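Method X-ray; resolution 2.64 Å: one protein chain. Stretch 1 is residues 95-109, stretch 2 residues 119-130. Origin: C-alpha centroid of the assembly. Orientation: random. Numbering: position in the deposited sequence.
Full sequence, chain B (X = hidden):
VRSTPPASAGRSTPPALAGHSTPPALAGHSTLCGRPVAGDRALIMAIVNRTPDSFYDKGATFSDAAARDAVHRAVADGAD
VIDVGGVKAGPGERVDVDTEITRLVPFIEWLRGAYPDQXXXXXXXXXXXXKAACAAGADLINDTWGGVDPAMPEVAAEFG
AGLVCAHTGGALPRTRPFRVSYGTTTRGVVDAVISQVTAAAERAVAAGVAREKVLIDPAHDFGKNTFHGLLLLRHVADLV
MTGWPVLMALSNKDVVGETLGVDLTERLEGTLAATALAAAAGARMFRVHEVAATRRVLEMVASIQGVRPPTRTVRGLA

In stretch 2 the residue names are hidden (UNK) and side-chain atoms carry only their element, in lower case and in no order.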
# COMPACT_ATOMS: atom_id res chain seq x y z
N VAL B 95 12.30 -34.96 2.36
CA VAL B 95 11.91 -36.36 2.63
C VAL B 95 12.67 -37.35 1.73
O VAL B 95 13.23 -38.34 2.22
CB VAL B 95 10.34 -36.56 2.56
CG1 VAL B 95 9.73 -36.01 1.23
CG2 VAL B 95 9.95 -38.06 2.81
N ASP B 96 12.68 -37.06 0.43
CA ASP B 96 13.39 -37.85 -0.58
C ASP B 96 13.77 -36.96 -1.77
O ASP B 96 13.46 -35.77 -1.79
CB ASP B 96 12.52 -39.01 -1.08
CG ASP B 96 12.30 -40.09 -0.04
OD1 ASP B 96 11.13 -40.32 0.35
OD2 ASP B 96 13.30 -40.70 0.40
N VAL B 97 14.44 -37.56 -2.75
CA VAL B 97 14.69 -36.92 -4.03
C VAL B 97 13.93 -37.69 -5.10
O VAL B 97 13.28 -37.09 -5.96
CB VAL B 97 16.20 -36.88 -4.38
CG1 VAL B 97 16.43 -36.25 -5.75
CG2 VAL B 97 16.98 -36.13 -3.32
N ASP B 98 14.00 -39.02 -5.01
CA ASP B 98 13.35 -39.93 -5.95
C ASP B 98 11.84 -39.72 -5.93
O ASP B 98 11.21 -39.57 -6.98
CB ASP B 98 13.66 -41.39 -5.61
CG ASP B 98 15.11 -41.60 -5.18
OD1 ASP B 98 15.71 -42.60 -5.61
OD2 ASP B 98 15.63 -40.77 -4.40
N THR B 99 11.27 -39.70 -4.73
CA THR B 99 9.83 -39.55 -4.55
C THR B 99 9.37 -38.13 -4.88
O THR B 99 8.30 -37.94 -5.45
CB THR B 99 9.36 -39.94 -3.13
OG1 THR B 99 9.77 -38.94 -2.19
CG2 THR B 99 9.91 -41.32 -2.72
N GLU B 100 10.19 -37.14 -4.51
CA GLU B 100 9.89 -35.74 -4.80
C GLU B 100 9.75 -35.48 -6.30
O GLU B 100 8.92 -34.67 -6.71
CB GLU B 100 10.93 -34.80 -4.18
CG GLU B 100 10.40 -33.38 -3.94
CD GLU B 100 11.48 -32.32 -3.86
OE1 GLU B 100 12.63 -32.63 -3.45
OE2 GLU B 100 11.18 -31.15 -4.19
N ILE B 101 10.58 -36.15 -7.10
CA ILE B 101 10.49 -36.11 -8.56
C ILE B 101 9.15 -36.68 -9.01
O ILE B 101 8.43 -36.05 -9.78
CB ILE B 101 11.66 -36.87 -9.25
CG1 ILE B 101 12.99 -36.12 -9.07
CG2 ILE B 101 11.39 -37.11 -10.74
CD1 ILE B 101 13.04 -34.77 -9.74
N THR B 102 8.81 -37.87 -8.50
CA THR B 102 7.55 -38.54 -8.86
C THR B 102 6.33 -37.82 -8.28
O THR B 102 5.20 -38.28 -8.42
CB THR B 102 7.53 -40.04 -8.44
OG1 THR B 102 7.67 -40.15 -7.02
CG2 THR B 102 8.65 -40.83 -9.14
N ARG B 103 6.56 -36.69 -7.62
CA ARG B 103 5.48 -35.82 -7.16
C ARG B 103 5.36 -34.55 -8.01
O ARG B 103 4.25 -34.14 -8.32
CB ARG B 103 5.63 -35.47 -5.67
CG ARG B 103 5.10 -36.56 -4.73
CD ARG B 103 4.46 -35.98 -3.45
NE ARG B 103 5.39 -35.94 -2.32
CZ ARG B 103 5.57 -36.93 -1.45
NH1 ARG B 103 4.90 -38.07 -1.57
NH2 ARG B 103 6.44 -36.79 -0.45
N LEU B 104 6.49 -33.96 -8.38
CA LEU B 104 6.48 -32.71 -9.15
C LEU B 104 6.28 -32.90 -10.65
O LEU B 104 5.58 -32.12 -11.29
CB LEU B 104 7.76 -31.89 -8.92
CG LEU B 104 8.01 -31.23 -7.56
CD1 LEU B 104 9.37 -30.57 -7.57
CD2 LEU B 104 6.94 -30.20 -7.22
N VAL B 105 6.92 -33.94 -11.19
CA VAL B 105 6.96 -34.15 -12.64
C VAL B 105 5.57 -34.32 -13.28
O VAL B 105 5.23 -33.58 -14.20
CB VAL B 105 7.97 -35.29 -13.05
CG1 VAL B 105 7.75 -35.76 -14.49
CG2 VAL B 105 9.39 -34.79 -12.88
N PRO B 106 4.75 -35.27 -12.78
CA PRO B 106 3.43 -35.42 -13.40
C PRO B 106 2.60 -34.13 -13.29
O PRO B 106 1.83 -33.81 -14.19
CB PRO B 106 2.78 -36.54 -12.58
CG PRO B 106 3.91 -37.28 -11.98
CD PRO B 106 4.93 -36.23 -11.68
N PHE B 107 2.79 -33.40 -12.19
CA PHE B 107 2.05 -32.18 -11.96
C PHE B 107 2.47 -31.06 -12.91
O PHE B 107 1.62 -30.37 -13.47
CB PHE B 107 2.19 -31.74 -10.50
CG PHE B 107 1.29 -30.60 -10.13
CD1 PHE B 107 -0.09 -30.74 -10.23
CD2 PHE B 107 1.81 -29.40 -9.71
CE1 PHE B 107 -0.93 -29.68 -9.90
CE2 PHE B 107 0.98 -28.34 -9.37
CZ PHE B 107 -0.39 -28.48 -9.47
N ILE B 108 3.78 -30.89 -13.08
CA ILE B 108 4.31 -29.95 -14.08
C ILE B 108 3.88 -30.39 -15.48
O ILE B 108 3.41 -29.57 -16.27
CB ILE B 108 5.84 -29.80 -14.00
CG1 ILE B 108 6.24 -29.04 -12.74
CG2 ILE B 108 6.37 -29.07 -15.23
CD1 ILE B 108 7.59 -29.45 -12.17
N GLU B 109 4.02 -31.69 -15.76
CA GLU B 109 3.56 -32.27 -17.02
C GLU B 109 2.11 -31.92 -17.30
O GLU B 109 1.78 -31.48 -18.40
CB GLU B 109 3.75 -33.78 -17.04
CG GLU B 109 5.15 -34.22 -17.45
CD GLU B 109 5.28 -35.73 -17.61
OE1 GLU B 109 4.32 -36.47 -17.30
OE2 GLU B 109 6.35 -36.17 -18.06
N UNK B 119 3.75 -19.50 -17.58
CA UNK B 119 5.11 -19.56 -17.08
C UNK B 119 5.10 -20.37 -15.78
O UNK B 119 4.40 -20.03 -14.84
c UNK B 119 7.33 -16.38 -16.55
c UNK B 119 6.90 -17.76 -16.12
c UNK B 119 5.68 -18.15 -16.95
c UNK B 119 8.05 -18.72 -16.20
N UNK B 120 5.85 -21.46 -15.78
CA UNK B 120 5.90 -22.36 -14.64
C UNK B 120 7.24 -22.25 -13.94
O UNK B 120 8.29 -22.29 -14.59
c UNK B 120 4.31 -24.03 -15.72
c UNK B 120 4.20 -25.28 -16.57
c UNK B 120 5.68 -23.84 -15.06
c UNK B 120 5.81 -24.78 -13.86
N UNK B 121 7.21 -22.11 -12.62
CA UNK B 121 8.44 -22.18 -11.83
C UNK B 121 8.38 -23.32 -10.83
O UNK B 121 7.30 -23.71 -10.37
o UNK B 121 7.80 -20.57 -10.13
c UNK B 121 8.74 -20.86 -11.13
N UNK B 122 9.55 -23.86 -10.50
CA UNK B 122 9.62 -24.94 -9.53
C UNK B 122 10.28 -24.45 -8.24
O UNK B 122 11.38 -23.88 -8.27
c UNK B 122 10.31 -26.21 -10.14
c UNK B 122 10.43 -27.33 -9.11
c UNK B 122 11.67 -25.88 -10.75
N UNK B 123 9.58 -24.66 -7.13
CA UNK B 123 10.11 -24.36 -5.79
C UNK B 123 10.98 -25.52 -5.25
O UNK B 123 10.49 -26.40 -4.54
o UNK B 123 10.67 -23.64 -3.18
c UNK B 123 8.96 -24.04 -4.82
o UNK B 123 8.61 -23.25 -2.59
c UNK B 123 9.45 -23.62 -3.44
N UNK B 124 12.26 -25.50 -5.60
CA UNK B 124 13.20 -26.52 -5.16
C UNK B 124 14.60 -25.96 -4.92
O UNK B 124 15.01 -25.01 -5.58
c UNK B 124 13.29 -27.72 -6.14
c UNK B 124 13.78 -27.27 -7.51
o UNK B 124 14.18 -28.71 -5.62
N UNK B 125 15.31 -26.55 -3.97
CA UNK B 125 16.69 -26.17 -3.70
C UNK B 125 17.68 -27.22 -4.22
O UNK B 125 18.88 -26.97 -4.27
n UNK B 125 15.46 -28.67 -0.14
c UNK B 125 17.51 -28.12 -0.87
c UNK B 125 17.37 -30.16 0.51
c UNK B 125 16.89 -25.95 -2.20
c UNK B 125 18.73 -30.31 0.37
c UNK B 125 15.35 -27.52 -0.89
c UNK B 125 18.90 -28.30 -1.00
c UNK B 125 16.77 -29.06 -0.11
c UNK B 125 19.50 -29.39 -0.38
c UNK B 125 16.58 -27.14 -1.36
N UNK B 126 17.14 -28.37 -4.63
CA UNK B 126 17.95 -29.50 -5.11
C UNK B 126 18.07 -29.52 -6.64
O UNK B 126 17.06 -29.50 -7.35
n UNK B 126 16.14 -33.20 -0.16
n UNK B 126 17.77 -33.12 -1.79
c UNK B 126 17.47 -31.08 -3.13
c UNK B 126 16.93 -32.45 -2.78
n UNK B 126 18.23 -34.07 0.26
c UNK B 126 17.35 -30.82 -4.63
c UNK B 126 17.38 -33.46 -0.56
N UNK B 127 19.30 -29.58 -7.13
CA UNK B 127 19.60 -29.55 -8.56
C UNK B 127 18.99 -30.73 -9.34
O UNK B 127 18.52 -30.55 -10.47
c UNK B 127 21.10 -29.49 -8.78
N UNK B 128 19.03 -31.92 -8.75
CA UNK B 128 18.43 -33.11 -9.35
C UNK B 128 16.92 -32.90 -9.56
O UNK B 128 16.38 -33.29 -10.60
n UNK B 128 21.58 -36.57 -7.56
c UNK B 128 18.68 -34.35 -8.48
o UNK B 128 19.36 -36.78 -7.31
c UNK B 128 20.33 -36.13 -7.68
c UNK B 128 20.15 -34.75 -8.32
N UNK B 129 16.28 -32.28 -8.58
CA UNK B 129 14.84 -32.02 -8.62
C UNK B 129 14.51 -30.98 -9.70
O UNK B 129 13.56 -31.15 -10.46
c UNK B 129 14.30 -31.57 -7.25
c UNK B 129 12.80 -31.39 -7.29
c UNK B 129 14.65 -32.58 -6.18
N UNK B 130 15.31 -29.92 -9.76
CA UNK B 130 15.16 -28.88 -10.77
C UNK B 130 15.36 -29.41 -12.18
O UNK B 130 14.70 -28.97 -13.12
c UNK B 130 16.10 -27.73 -10.50

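Position 119 carries four carbons, forked at the second, and its side chain is out of reach of stretch 1; the late fork identifies Leu119. Position 120 also has four carbons, but the fork lies at the first and one arm is two carbons long, and it packs on Ile108. This is Ile120, whose CB points toward stretch 1 and whose CG2 lies 4.4 Å from Ile108 CG1. At position 121 the CA-to-CB bond points away from stretch 1, and the one carbon bears a single oxygen, hydrogen-bonded elsewhere in the structure: Ser121. Position 122 turns back toward stretch 1 with one carbon carrying two more, one of them packed on Leu104. It is Val122, and its CG2 is 3.7 Å from Leu104 CD1.

Position 123 has two carbons, the second holding two oxygens, and makes no contact with stretch 1; the carboxylate marks Asp123. At position 124, near Glu100, the first carbon bears one oxygen and one carbon, the branched pattern of Thr124. Its OG1 accepts a hydrogen bond from the backbone N of position 126 (3.1 Å) and lies 4.1 Å from Glu100 OE2. Position 125, with fused five- and six-membered rings holding eight carbons and one nitrogen beyond its first carbon, is Trp125; it remains outside contact range.

Position 126 extends through three carbons and a nitrogen to a carbon carrying two further nitrogens, a guanidinium that reaches Val97. This is Arg126, at the N-cap position of the following helix. Val97 CG2 lies over one face of the guanidinium, 3.5 Å from Arg126 NE. The single carbon at position 127 defines Ala127, out of reach of stretch 1. Position 128 has three carbons, the last bearing one oxygen and one nitrogen, and lies against Val97. Carboxylate and amide have similar outlines, but the nitrogen establishes Gln128, whose OE1 approaches Val97 CG1 to 3.4 Å. Position 129 shows one carbon carrying two others, wedged among several side chains of stretch 1: Val129. Its CG1 is 3.5 Å from Leu104 CD1, and its CG2 is 3.4 Å from Glu100 OE1. Position 130, one carbon pointing away, is Ala130.

The contact rests on apolar packing, with no hydrogen bond across the stretches. Alternation along the strand directs Ile120 and Val122 to the helix while Ser121 points away. Val129 then brings the second helix close: Ile101 CD1 reaches its CA at 3.5 Å, and Val97 CG1 lies 4.1 Å from Val129 CG2. Leu104 joins the two elements by touching both Val122 and Val129.

Stretch 2 119-130: LISVDTWRAQVA
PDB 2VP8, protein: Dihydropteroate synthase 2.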